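Local coordinates for pantothenate synthetase (Francisella tularensis subsp. tularensis, PDB 3N8H), which probably condenses pantoate with beta-alanine to make pantothenate, using ATP and passing through a pantoyl-adenylate intermediate, at residues 118-132 with 153-165. Numbering follows the deposited sequence.
Sequences ILEGKSRPGHFSGML and DYQQVMLIKQLVK. With PRO (proline), chain C; AMP (adenosine monophosphate), chain D.
Q155 reaches from the first turn of helix 154-165 to the backbone at the start of helix 120-123, and its amide is gripped at both ends. Q155 OE1 accepts from E120 N at 3.0 Å; the donor lies in the carbonyl plane, on a lone pair. Q155 NE2 gives a straighter bond to I118 O at 2.9 Å (164°). I118 O lies in the plane of the Q155 amide, but NE2 of Q155 sits well above the carbonyl plane of I118. NE2 also bonds to I115 O, which helps fix the rotation of the amide. The chain of Q155 is extended beyond CG, and this carries the amide across to the loop. On the way Q155 CB passes 3.5 Å from F128 CZ, and the amide plane stands nearly perpendicular to the ring (83°).

One turn further on, L159 lays CD1 over a face of the F128 ring, 3.5 Å from the centroid. This is a CH-pi contact. L159 CD1 also meets CE of selenomethionine M131 at 3.8 Å. In M131 the bend at chi2 sets SE against I160 CG1, and the bend at chi3 turns CE back toward L159 CD1. L132 CD2 packs across L159 CB and near L163 CB, extending the apolar seam between helices 127-132 and 154-165, which cross at -50°.

At the ligand end, a water joins Q156 OE1 to H127 NE2. The Q156 amide lies beside the bound proline, and the H127 ring turns its edge to proline CB. R124 NH1 makes a weak bond to proline O, while D153 OD2 lies 2.5 Å from AMP O2', a hydrogen bond so short that its exact length is doubtful. The packed helix ends and the loop residues beside them thus form part of the proline and nucleotide pocket of a pantothenate synthetase, in the Rossmann-like HUP domain where pantoate and ATP are expected to bind.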
# COMPACT_ATOMS: atom_id res chain seq x y z
N ILE A 118 10.98 -13.68 -9.85
CA ILE A 118 11.28 -14.54 -11.00
C ILE A 118 10.49 -14.12 -12.23
O ILE A 118 9.60 -13.25 -12.15
CB ILE A 118 10.95 -16.01 -10.68
CG1 ILE A 118 9.49 -16.14 -10.23
CG2 ILE A 118 11.94 -16.57 -9.61
CD1 ILE A 118 8.95 -17.57 -10.18
N LEU A 119 10.83 -14.73 -13.37
CA LEU A 119 10.09 -14.54 -14.60
C LEU A 119 9.84 -13.06 -14.87
O LEU A 119 10.78 -12.28 -14.97
CB LEU A 119 8.76 -15.32 -14.53
CG LEU A 119 8.98 -16.83 -14.31
CD1 LEU A 119 7.69 -17.58 -13.91
CD2 LEU A 119 9.62 -17.45 -15.55
N GLU A 120 8.57 -12.67 -14.95
CA GLU A 120 8.27 -11.29 -15.30
C GLU A 120 8.88 -10.27 -14.30
O GLU A 120 9.41 -9.20 -14.69
CB GLU A 120 6.77 -11.16 -15.42
CG GLU A 120 6.31 -10.14 -16.41
CD GLU A 120 6.70 -10.41 -17.86
OE1 GLU A 120 7.36 -11.42 -18.23
OE2 GLU A 120 6.30 -9.55 -18.64
N GLY A 121 8.88 -10.61 -13.02
CA GLY A 121 9.44 -9.71 -12.02
C GLY A 121 10.92 -9.43 -12.23
O GLY A 121 11.41 -8.32 -11.98
N LYS A 122 11.66 -10.43 -12.69
CA LYS A 122 13.10 -10.30 -12.87
C LYS A 122 13.37 -9.61 -14.20
O LYS A 122 14.28 -8.78 -14.34
CB LYS A 122 13.76 -11.69 -12.85
CG LYS A 122 15.26 -11.65 -13.01
CD LYS A 122 15.84 -13.06 -13.01
CE LYS A 122 16.74 -13.27 -11.81
NZ LYS A 122 17.51 -14.53 -11.89
N SER A 123 12.56 -9.99 -15.18
CA SER A 123 12.62 -9.48 -16.54
C SER A 123 12.21 -8.00 -16.57
O SER A 123 12.74 -7.22 -17.36
CB SER A 123 11.70 -10.33 -17.42
OG SER A 123 12.02 -10.21 -18.78
N ARG A 124 11.27 -7.61 -15.71
CA ARG A 124 10.82 -6.21 -15.69
C ARG A 124 11.01 -5.57 -14.31
O ARG A 124 10.08 -5.47 -13.51
CB ARG A 124 9.36 -6.09 -16.13
CG ARG A 124 9.03 -6.78 -17.46
CD ARG A 124 7.57 -6.53 -17.84
NE ARG A 124 7.28 -5.11 -18.04
CZ ARG A 124 6.09 -4.62 -18.35
NH1 ARG A 124 5.06 -5.45 -18.51
NH2 ARG A 124 5.94 -3.30 -18.53
N PRO A 125 12.24 -5.14 -14.03
CA PRO A 125 12.47 -4.62 -12.69
C PRO A 125 11.55 -3.44 -12.41
O PRO A 125 11.46 -2.51 -13.22
CB PRO A 125 13.94 -4.17 -12.75
CG PRO A 125 14.56 -5.06 -13.79
CD PRO A 125 13.48 -5.32 -14.80
N GLY A 126 10.85 -3.48 -11.27
CA GLY A 126 10.04 -2.34 -10.85
C GLY A 126 8.66 -2.32 -11.48
O GLY A 126 7.80 -1.50 -11.11
N HIS A 127 8.41 -3.23 -12.41
CA HIS A 127 7.07 -3.36 -12.99
C HIS A 127 6.01 -3.75 -11.93
O HIS A 127 4.94 -3.15 -11.88
CB HIS A 127 7.06 -4.40 -14.12
CG HIS A 127 5.68 -4.80 -14.55
ND1 HIS A 127 4.84 -3.96 -15.25
CD2 HIS A 127 5.00 -5.97 -14.38
CE1 HIS A 127 3.69 -4.59 -15.48
NE2 HIS A 127 3.76 -5.80 -14.96
N PHE A 128 6.30 -4.74 -11.09
CA PHE A 128 5.27 -5.28 -10.18
C PHE A 128 4.93 -4.27 -9.09
O PHE A 128 3.79 -4.23 -8.60
CB PHE A 128 5.71 -6.64 -9.57
CG PHE A 128 5.49 -7.84 -10.49
CD1 PHE A 128 4.46 -7.85 -11.42
CD2 PHE A 128 6.31 -8.96 -10.40
CE1 PHE A 128 4.24 -8.95 -12.26
CE2 PHE A 128 6.10 -10.06 -11.23
CZ PHE A 128 5.06 -10.05 -12.16
N SER A 129 5.91 -3.45 -8.72
CA SER A 129 5.67 -2.40 -7.74
C SER A 129 4.68 -1.39 -8.32
O SER A 129 3.72 -1.00 -7.66
CB SER A 129 6.98 -1.73 -7.31
OG SER A 129 6.75 -0.60 -6.49
N GLY A 130 4.90 -0.98 -9.57
CA GLY A 130 4.00 -0.05 -10.23
C GLY A 130 2.57 -0.56 -10.34
O GLY A 130 1.61 0.18 -10.10
N MSE A 131 2.45 -1.83 -10.71
CA MSE A 131 1.19 -2.53 -10.97
C MSE A 131 0.37 -2.64 -9.68
O MSE A 131 -0.81 -2.30 -9.64
CB MSE A 131 1.52 -3.93 -11.50
CG MSE A 131 0.37 -4.79 -11.89
SE MSE A 131 -0.46 -5.68 -10.34
CE MSE A 131 1.00 -7.03 -10.07
N LEU A 132 1.02 -3.13 -8.64
CA LEU A 132 0.38 -3.29 -7.32
C LEU A 132 -0.09 -1.96 -6.71
O LEU A 132 -1.14 -1.90 -6.07
CB LEU A 132 1.36 -3.97 -6.36
CG LEU A 132 1.53 -5.46 -6.67
CD1 LEU A 132 2.66 -6.07 -5.82
CD2 LEU A 132 0.19 -6.20 -6.44
N ASP A 153 -1.63 -13.09 -17.46
CA ASP A 153 -0.70 -12.40 -16.59
C ASP A 153 -0.72 -13.11 -15.23
O ASP A 153 -1.30 -12.63 -14.24
CB ASP A 153 -1.10 -10.94 -16.49
CG ASP A 153 -1.10 -10.26 -17.85
OD1 ASP A 153 0.01 -9.93 -18.33
OD2 ASP A 153 -2.19 -10.06 -18.44
N TYR A 154 -0.12 -14.29 -15.23
CA TYR A 154 -0.25 -15.23 -14.10
C TYR A 154 0.28 -14.71 -12.77
O TYR A 154 -0.36 -14.86 -11.70
CB TYR A 154 0.48 -16.54 -14.42
CG TYR A 154 -0.01 -17.69 -13.58
CD1 TYR A 154 -1.17 -18.37 -13.92
CD2 TYR A 154 0.69 -18.09 -12.44
CE1 TYR A 154 -1.63 -19.44 -13.15
CE2 TYR A 154 0.24 -19.16 -11.66
CZ TYR A 154 -0.92 -19.83 -12.03
OH TYR A 154 -1.38 -20.88 -11.27
N GLN A 155 1.49 -14.15 -12.82
CA GLN A 155 2.11 -13.61 -11.61
C GLN A 155 1.31 -12.41 -11.07
O GLN A 155 1.07 -12.28 -9.86
CB GLN A 155 3.53 -13.21 -11.91
CG GLN A 155 4.47 -14.40 -12.04
CD GLN A 155 5.82 -13.97 -12.60
OE1 GLN A 155 5.97 -13.73 -13.81
NE2 GLN A 155 6.80 -13.85 -11.71
N GLN A 156 0.88 -11.55 -12.00
CA GLN A 156 -0.05 -10.47 -11.69
C GLN A 156 -1.26 -10.97 -10.87
O GLN A 156 -1.62 -10.38 -9.85
CB GLN A 156 -0.56 -9.83 -12.99
CG GLN A 156 -1.60 -8.75 -12.74
CD GLN A 156 -1.74 -7.81 -13.89
OE1 GLN A 156 -0.96 -6.87 -14.05
NE2 GLN A 156 -2.74 -8.07 -14.73
N VAL A 157 -1.91 -12.04 -11.34
CA VAL A 157 -3.06 -12.59 -10.60
C VAL A 157 -2.68 -12.96 -9.16
O VAL A 157 -3.37 -12.54 -8.21
CB VAL A 157 -3.64 -13.84 -11.29
CG1 VAL A 157 -4.61 -14.55 -10.36
CG2 VAL A 157 -4.33 -13.47 -12.58
N MSE A 158 -1.61 -13.74 -9.00
CA MSE A 158 -1.15 -14.20 -7.68
C MSE A 158 -0.83 -13.02 -6.78
O MSE A 158 -1.21 -12.99 -5.61
CB MSE A 158 0.09 -15.08 -7.83
CG MSE A 158 -0.11 -16.33 -8.66
SE MSE A 158 1.49 -17.47 -8.71
CE MSE A 158 1.77 -17.75 -6.80
N LEU A 159 -0.14 -12.04 -7.33
CA LEU A 159 0.21 -10.84 -6.59
C LEU A 159 -1.04 -10.05 -6.19
O LEU A 159 -1.13 -9.54 -5.07
CB LEU A 159 1.16 -9.97 -7.43
CG LEU A 159 2.57 -10.50 -7.62
CD1 LEU A 159 3.38 -9.56 -8.50
CD2 LEU A 159 3.21 -10.68 -6.23
N ILE A 160 -2.01 -9.96 -7.09
CA ILE A 160 -3.20 -9.19 -6.73
C ILE A 160 -4.01 -9.95 -5.65
O ILE A 160 -4.65 -9.33 -4.80
CB ILE A 160 -4.05 -8.83 -7.99
CG1 ILE A 160 -3.31 -7.77 -8.84
CG2 ILE A 160 -5.45 -8.32 -7.60
CD1 ILE A 160 -4.04 -7.49 -10.18
N LYS A 161 -3.96 -11.28 -5.67
CA LYS A 161 -4.69 -12.05 -4.65
C LYS A 161 -4.03 -11.78 -3.31
O LYS A 161 -4.71 -11.67 -2.28
CB LYS A 161 -4.73 -13.55 -4.96
CG LYS A 161 -5.58 -13.95 -6.18
CD LYS A 161 -5.48 -15.46 -6.47
CE LYS A 161 -6.60 -15.96 -7.40
NZ LYS A 161 -6.39 -17.42 -7.77
N GLN A 162 -2.70 -11.65 -3.32
CA GLN A 162 -1.98 -11.40 -2.06
C GLN A 162 -2.28 -9.97 -1.56
O GLN A 162 -2.52 -9.76 -0.37
CB GLN A 162 -0.48 -11.60 -2.24
CG GLN A 162 0.31 -11.46 -0.94
CD GLN A 162 0.03 -12.60 0.02
OE1 GLN A 162 0.05 -13.76 -0.37
NE2 GLN A 162 -0.22 -12.26 1.28
N LEU A 163 -2.30 -9.01 -2.48
CA LEU A 163 -2.69 -7.63 -2.19
C LEU A 163 -4.06 -7.50 -1.54
O LEU A 163 -4.25 -6.74 -0.59
CB LEU A 163 -2.70 -6.83 -3.48
CG LEU A 163 -2.99 -5.34 -3.32
CD1 LEU A 163 -1.74 -4.59 -2.84
CD2 LEU A 163 -3.58 -4.73 -4.63
N VAL A 164 -5.04 -8.22 -2.08
CA VAL A 164 -6.43 -8.14 -1.62
C VAL A 164 -6.54 -8.73 -0.21
O VAL A 164 -7.26 -8.20 0.66
CB VAL A 164 -7.40 -8.82 -2.66
CG1 VAL A 164 -8.69 -9.29 -2.01
CG2 VAL A 164 -7.68 -7.87 -3.81
N LYS A 165 -5.77 -9.78 0.03
CA LYS A 165 -5.69 -10.44 1.32
C LYS A 165 -5.01 -9.57 2.39
O LYS A 165 -5.49 -9.42 3.52
CB LYS A 165 -4.89 -11.73 1.14
CG LYS A 165 -4.75 -12.57 2.40
CD LYS A 165 -3.79 -13.74 2.16
CE LYS A 165 -3.96 -14.83 3.22
NZ LYS A 165 -3.27 -16.08 2.81
N PRO C . -0.22 -5.59 -19.07
CA PRO C . 0.45 -4.77 -18.06
C PRO C . 1.71 -4.13 -18.65
O PRO C . 2.10 -4.48 -19.77
CB PRO C . 0.82 -5.79 -16.98
CG PRO C . -0.26 -6.82 -17.08
CD PRO C . -0.61 -6.91 -18.55
P AMP D . -3.83 -5.11 -19.94
O1P AMP D . -4.82 -4.11 -20.54
O2P AMP D . -2.98 -5.87 -20.92
O3P AMP D . -3.06 -4.56 -18.80
O5' AMP D . -4.81 -6.30 -19.43
C5' AMP D . -6.00 -6.04 -18.68
C4' AMP D . -6.61 -7.34 -18.20
O4' AMP D . -6.96 -8.15 -19.36
C3' AMP D . -5.66 -8.19 -17.33
O3' AMP D . -6.43 -8.90 -16.34
C2' AMP D . -5.09 -9.17 -18.34
O2' AMP D . -4.56 -10.37 -17.81
C1' AMP D . -6.31 -9.41 -19.24
N9 AMP D . -5.94 -9.96 -20.55
C8 AMP D . -5.00 -9.45 -21.39
N7 AMP D . -4.88 -10.23 -22.50
C5 AMP D . -5.74 -11.27 -22.36
C6 AMP D . -6.11 -12.45 -23.17
N6 AMP D . -5.51 -12.67 -24.34
N1 AMP D . -7.05 -13.30 -22.70
C2 AMP D . -7.63 -13.07 -21.49
N3 AMP D . -7.35 -12.02 -20.70
C4 AMP D . -6.43 -11.09 -21.08
O HOH W 1 1.92 -7.60 -14.17